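Local coordinates for protein peroxiredoxin (Akkermansia muciniphila, PDB 6KHX) that probably reduces hydrogen peroxide and organic hydroperoxides as a typical 2-Cys peroxiredoxin of the thioredoxin-fold superfamily, at residues I37-P42 with V68-C73; Y41-T46 with N131-A136. One frame throughout, in Å; residues are numbered along the deposited sequence.

Interaction 1: I37-P42 with V68-C73; sequences ILFFYP and VAVVGC
Ile37 to Phe40 and Val70 to Cys73 pair as neighbouring parallel strands in the central sheet, running in the same direction at 18° to each other. Ile37, Phe39 and Tyr41 make the backbone bonds to Val68-Cys73, while Leu38 and Phe40 turn theirs to strand 138-143. Ile37 N donates to Ala69 O at 2.9 Å, Ile37 O receives Val71 N at 2.9 Å, and Phe39 N goes on to Val71 O. Phe39 O takes a weak bond from Cys73 N, and Tyr41 N reaches Cys73 O at 3.1 Å. On the face bearing Phe39, its CG stands between the backbone N and the carbonyl carbon (chi1 72°), which swings the ring across the neighbouring strand. There Gly72 CA sits 3.9 Å from the Phe39 centroid, 21° off the ring normal, a CH-pi contact; glycine suits this place because it has no side chain to compete with the ring. Val70 CG1 meets the edge of the same ring, 4.0 Å from Phe39 CE1, and Ile37 CG1 packs on Val68 CG1 at 3.6 Å. The other face carries Leu38, Phe40, Val71 and Cys73. Leu38 CD1 touches Val71 CG1 at 3.8 Å, while Cys73 SG approaches the Phe40 ring obliquely, 3.7 Å from CE2, a compact sulfur beside a broad aromatic. Helix 48-58 packs on Phe39 and Val70, Phe39 stacking with Phe56. Two parallel strands at adjacent positions, with helices 48-58 and 60-65 between them in sequence, form the beta-alpha-beta crossover of the thioredoxin fold.

Interaction 2: Y41-T46 with N131-A136; sequences YPKDFT and NGELIA
Lys43 and Glu133 meet because each sets CG anti to its own carbonyl carbon (chi1 -85° and -73°) and then runs on extended, so that two long chains cross at about a right angle with their charged ends together. Lys43 NZ donates to Glu133 OE2 at 2.8 Å, arriving on the syn side slightly out of the carboxylate plane, and makes a weak bond to Glu133 OE1 at 3.1 Å. With CG1 between N and the carbonyl carbon (chi1 59°) and CD1 anti beyond it, Ile135 brings CD1 to 3.7 Å from Lys43 CE and 3.8 Å from Pro42 CB. A branched apolar residue can thus touch the last methylene of the lysine and CB of the proline at once. The loop 41-46 links strand 35-40 to helix 48-58, and its Pro42 and Thr46, with Cys49 beyond, match the PxxxTxxC signature of peroxiredoxins. Pro42 N, with no hydrogen to share, makes no bond to nearby Ala136 O. The backbones are joined through water 1, which donates to Pro42 O at 2.8 Å and accepts from Ala136 N at 2.9 Å. Within 41-46, Tyr41 OH donates to the syn lone pair of Asp44 OD1 at 2.6 Å. Thr46 OG1 closes the turn on Lys43 O, also at 2.6 Å. Glu78 of the second subunit forms a further salt bridge with Lys43 NZ, and the two acidic groups would probably stabilise the ammonium charge. Asn106 of that subunit bonds the backbone of Gly132 and Leu134, bringing the loop 131-136 into the interface.

In the fold
Interactions 1 and 2 share Tyr41 and Pro42, where strand 35-40 gives way to the loop before helix 48-58, and Phe40 CB packs on Ala136 CB where they meet. Interaction 1 lies near the centre of the chain and touches no other subunit: regular backbone bonding and apolar or aromatic packing join two sheet neighbours. Interaction 2, further out yet also largely buried, joins irregular loops, so a salt bridge, a bridging water and a small apolar patch replace strand pairing. It also faces the second subunit. From Phe40 to Lys43, then, the chain passes from domain core to subunit interface.

Interaction 1: I37-P42 with V68-C73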
loop_
_atom_site.group_PDB
_atom_site.type_symbol
_atom_site.label_atom_id
_atom_site.label_comp_id
_atom_site.label_asym_id
_atom_site.label_seq_id
_atom_site.Cartn_x
_atom_site.Cartn_y
_atom_site.Cartn_z
ATOM N N ILE B 37 34.686 29.156 -3.281
ATOM C CA ILE B 37 33.734 29.705 -4.237
ATOM C C ILE B 37 33.572 28.650 -5.324
ATOM O O ILE B 37 34.502 28.387 -6.096
ATOM C CB ILE B 37 34.200 31.049 -4.809
ATOM C CG1 ILE B 37 34.038 32.155 -3.767
ATOM C CG2 ILE B 37 33.410 31.408 -6.060
ATOM C CD1 ILE B 37 32.615 32.598 -3.583
ATOM N N LEU B 38 32.405 28.011 -5.354
ATOM C CA LEU B 38 32.109 26.942 -6.304
ATOM C C LEU B 38 31.121 27.473 -7.334
ATOM O O LEU B 38 30.029 27.917 -6.968
ATOM C CB LEU B 38 31.535 25.722 -5.579
ATOM C CG LEU B 38 31.015 24.558 -6.427
ATOM C CD1 LEU B 38 32.172 23.867 -7.132
ATOM C CD2 LEU B 38 30.220 23.559 -5.592
ATOM N N PHE B 39 31.495 27.453 -8.612
ATOM C CA PHE B 39 30.590 27.962 -9.636
ATOM C C PHE B 39 30.413 26.955 -10.770
ATOM O O PHE B 39 31.374 26.332 -11.234
ATOM C CB PHE B 39 31.048 29.341 -10.181
ATOM C CG PHE B 39 32.261 29.295 -11.065
ATOM C CD1 PHE B 39 33.534 29.259 -10.526
ATOM C CD2 PHE B 39 32.123 29.331 -12.443
ATOM C CE1 PHE B 39 34.650 29.226 -11.347
ATOM C CE2 PHE B 39 33.237 29.304 -13.270
ATOM C CZ PHE B 39 34.500 29.250 -12.721
ATOM N N PHE B 40 29.158 26.806 -11.192
ATOM C CA PHE B 40 28.737 25.942 -12.284
ATOM C C PHE B 40 28.429 26.786 -13.515
ATOM O O PHE B 40 27.805 27.852 -13.401
ATOM C CB PHE B 40 27.475 25.149 -11.903
ATOM C CG PHE B 40 27.625 24.290 -10.676
ATOM C CD1 PHE B 40 27.550 24.844 -9.406
ATOM C CD2 PHE B 40 27.809 22.920 -10.791
ATOM C CE1 PHE B 40 27.680 24.056 -8.279
ATOM C CE2 PHE B 40 27.933 22.124 -9.667
ATOM C CZ PHE B 40 27.866 22.689 -8.408
ATOM N N TYR B 41 28.814 26.267 -14.679
ATOM C CA TYR B 41 28.508 26.796 -16.000
ATOM C C TYR B 41 28.009 25.660 -16.881
ATOM O O TYR B 41 28.315 24.491 -16.626
ATOM C CB TYR B 41 29.739 27.459 -16.640
ATOM C CG TYR B 41 30.888 26.516 -16.895
ATOM C CD1 TYR B 41 31.782 26.188 -15.882
ATOM C CD2 TYR B 41 31.086 25.958 -18.152
ATOM C CE1 TYR B 41 32.840 25.328 -16.110
ATOM C CE2 TYR B 41 32.138 25.099 -18.393
ATOM C CZ TYR B 41 33.014 24.785 -17.372
ATOM O OH TYR B 41 34.065 23.923 -17.611
ATOM N N PRO B 42 27.243 25.972 -17.951
ATOM C CA PRO B 42 26.564 24.906 -18.712
ATOM C C PRO B 42 27.430 24.045 -19.622
ATOM O O PRO B 42 27.330 22.815 -19.561
ATOM C CB PRO B 42 25.519 25.677 -19.534
ATOM C CG PRO B 42 26.023 27.072 -19.598
ATOM C CD PRO B 42 26.731 27.309 -18.303
ATOM N N VAL B 68 40.463 31.691 -0.104
ATOM C CA VAL B 68 39.316 31.189 -0.844
ATOM C C VAL B 68 39.858 30.388 -2.011
ATOM O O VAL B 68 40.681 30.886 -2.786
ATOM C CB VAL B 68 38.399 32.319 -1.333
ATOM C CG1 VAL B 68 37.307 31.752 -2.219
ATOM C CG2 VAL B 68 37.806 33.073 -0.156
ATOM N N ALA B 69 39.440 29.135 -2.104
ATOM C CA ALA B 69 39.728 28.303 -3.254
ATOM C C ALA B 69 38.616 28.497 -4.273
ATOM O O ALA B 69 37.432 28.449 -3.921
ATOM C CB ALA B 69 39.830 26.838 -2.839
ATOM N N VAL B 70 38.993 28.738 -5.524
ATOM C CA VAL B 70 38.033 28.904 -6.608
ATOM C C VAL B 70 37.928 27.580 -7.350
ATOM O O VAL B 70 38.948 27.016 -7.775
ATOM C CB VAL B 70 38.451 30.044 -7.550
ATOM C CG1 VAL B 70 37.518 30.116 -8.744
ATOM C CG2 VAL B 70 38.466 31.349 -6.800
ATOM N N VAL B 71 36.702 27.075 -7.499
ATOM C CA VAL B 71 36.453 25.796 -8.157
ATOM C C VAL B 71 35.312 25.988 -9.143
ATOM O O VAL B 71 34.229 26.448 -8.760
ATOM C CB VAL B 71 36.105 24.680 -7.151
ATOM C CG1 VAL B 71 35.891 23.357 -7.872
ATOM C CG2 VAL B 71 37.173 24.540 -6.080
ATOM N N GLY B 72 35.560 25.650 -10.409
ATOM C CA GLY B 72 34.524 25.626 -11.418
ATOM C C GLY B 72 34.043 24.211 -11.695
ATOM O O GLY B 72 34.733 23.232 -11.424
ATOM N N CYS B 73 32.849 24.114 -12.273
ATOM C CA CYS B 73 32.250 22.814 -12.523
ATOM C C CYS B 73 31.232 22.914 -13.649
ATOM O O CYS B 73 30.420 23.845 -13.684
ATOM C CB CYS B 73 31.570 22.276 -11.260
ATOM S SG CYS B 73 30.780 20.675 -11.485
#

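Interaction 2: Y41-T46 with N131-A136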
loop_
_atom_site.group_PDB
_atom_site.type_symbol
_atom_site.label_atom_id
_atom_site.label_comp_id
_atom_site.label_asym_id
_atom_site.label_seq_id
_atom_site.Cartn_x
_atom_site.Cartn_y
_atom_site.Cartn_z
ATOM N N TYR B 41 28.814 26.267 -14.679
ATOM C CA TYR B 41 28.508 26.796 -16.000
ATOM C C TYR B 41 28.009 25.660 -16.881
ATOM O O TYR B 41 28.315 24.491 -16.626
ATOM C CB TYR B 41 29.739 27.459 -16.640
ATOM C CG TYR B 41 30.888 26.516 -16.895
ATOM C CD1 TYR B 41 31.782 26.188 -15.882
ATOM C CD2 TYR B 41 31.086 25.958 -18.152
ATOM C CE1 TYR B 41 32.840 25.328 -16.110
ATOM C CE2 TYR B 41 32.138 25.099 -18.393
ATOM C CZ TYR B 41 33.014 24.785 -17.372
ATOM O OH TYR B 41 34.065 23.923 -17.611
ATOM N N PRO B 42 27.243 25.972 -17.951
ATOM C CA PRO B 42 26.564 24.906 -18.712
ATOM C C PRO B 42 27.430 24.045 -19.622
ATOM O O PRO B 42 27.330 22.815 -19.561
ATOM C CB PRO B 42 25.519 25.677 -19.534
ATOM C CG PRO B 42 26.023 27.072 -19.598
ATOM C CD PRO B 42 26.731 27.309 -18.303
ATOM N N LYS B 43 28.258 24.643 -20.477
ATOM C CA LYS B 43 28.901 23.869 -21.533
ATOM C C LYS B 43 30.307 24.383 -21.814
ATOM O O LYS B 43 30.507 25.593 -21.963
ATOM C CB LYS B 43 28.074 23.943 -22.820
ATOM C CG LYS B 43 26.939 22.947 -22.932
ATOM C CD LYS B 43 26.177 23.173 -24.226
ATOM C CE LYS B 43 24.804 22.544 -24.177
ATOM N NZ LYS B 43 23.990 22.929 -25.354
ATOM N N ASP B 44 31.266 23.461 -21.909
ATOM C CA ASP B 44 32.578 23.784 -22.453
ATOM C C ASP B 44 32.452 24.214 -23.912
ATOM O O ASP B 44 31.541 23.792 -24.628
ATOM C CB ASP B 44 33.524 22.578 -22.359
ATOM C CG ASP B 44 34.032 22.318 -20.949
ATOM O OD1 ASP B 44 33.692 23.083 -20.025
ATOM O OD2 ASP B 44 34.794 21.346 -20.771
ATOM N N PHE B 45 33.393 25.058 -24.348
ATOM C CA PHE B 45 33.485 25.541 -25.734
ATOM C C PHE B 45 32.287 26.396 -26.133
ATOM O O PHE B 45 31.865 26.378 -27.290
ATOM C CB PHE B 45 33.664 24.399 -26.740
ATOM C CG PHE B 45 34.876 23.565 -26.493
ATOM C CD1 PHE B 45 36.127 24.015 -26.871
ATOM C CD2 PHE B 45 34.767 22.324 -25.891
ATOM C CE1 PHE B 45 37.254 23.244 -26.646
ATOM C CE2 PHE B 45 35.889 21.547 -25.665
ATOM C CZ PHE B 45 37.134 22.009 -26.043
ATOM N N THR B 46 31.707 27.133 -25.191
ATOM C CA THR B 46 30.643 28.062 -25.557
ATOM C C THR B 46 31.137 29.497 -25.396
ATOM O O THR B 46 32.282 29.798 -25.750
ATOM C CB THR B 46 29.359 27.802 -24.753
ATOM O OG1 THR B 46 29.657 27.660 -23.358
ATOM C CG2 THR B 46 28.676 26.539 -25.248
ATOM N N ASN B 131 12.803 16.926 -20.920
ATOM C CA ASN B 131 12.557 18.162 -21.646
ATOM C C ASN B 131 13.714 19.109 -21.376
ATOM O O ASN B 131 14.080 19.339 -20.219
ATOM C CB ASN B 131 11.230 18.798 -21.233
ATOM C CG ASN B 131 10.040 17.909 -21.537
ATOM O OD1 ASN B 131 9.887 17.416 -22.658
ATOM N ND2 ASN B 131 9.183 17.707 -20.541
ATOM N N GLY B 132 14.300 19.629 -22.436
ATOM C CA GLY B 132 15.448 20.488 -22.289
ATOM C C GLY B 132 16.732 19.698 -22.136
ATOM O O GLY B 132 16.808 18.492 -22.381
ATOM N N GLU B 133 17.773 20.417 -21.743
ATOM C CA GLU B 133 19.103 19.855 -21.583
ATOM C C GLU B 133 19.432 19.755 -20.101
ATOM O O GLU B 133 19.230 20.715 -19.348
ATOM C CB GLU B 133 20.136 20.723 -22.293
ATOM C CG GLU B 133 20.106 20.616 -23.797
ATOM C CD GLU B 133 21.145 21.505 -24.441
ATOM O OE1 GLU B 133 21.051 22.742 -24.285
ATOM O OE2 GLU B 133 22.059 20.972 -25.096
ATOM N N LEU B 134 19.933 18.594 -19.681
ATOM C CA LEU B 134 20.401 18.413 -18.308
ATOM C C LEU B 134 21.823 18.957 -18.229
ATOM O O LEU B 134 22.813 18.219 -18.218
ATOM C CB LEU B 134 20.322 16.948 -17.893
ATOM C CG LEU B 134 18.933 16.300 -17.922
ATOM C CD1 LEU B 134 19.038 14.811 -17.655
ATOM C CD2 LEU B 134 17.988 16.954 -16.922
ATOM N N ILE B 135 21.915 20.290 -18.194
ATOM C CA ILE B 135 23.169 21.010 -18.012
ATOM C C ILE B 135 22.976 22.005 -16.877
ATOM O O ILE B 135 21.851 22.328 -16.488
ATOM C CB ILE B 135 23.637 21.739 -19.291
ATOM C CG1 ILE B 135 22.580 22.738 -19.758
ATOM C CG2 ILE B 135 23.945 20.748 -20.405
ATOM C CD1 ILE B 135 22.929 23.400 -21.076
ATOM N N ALA B 136 24.094 22.481 -16.335
ATOM C CA ALA B 136 24.057 23.352 -15.166
ATOM C C ALA B 136 23.819 24.807 -15.558
ATOM O O ALA B 136 24.397 25.311 -16.526
ATOM C CB ALA B 136 25.360 23.240 -14.374
HETATM O O HOH W 1 26.622 21.489 -17.226
#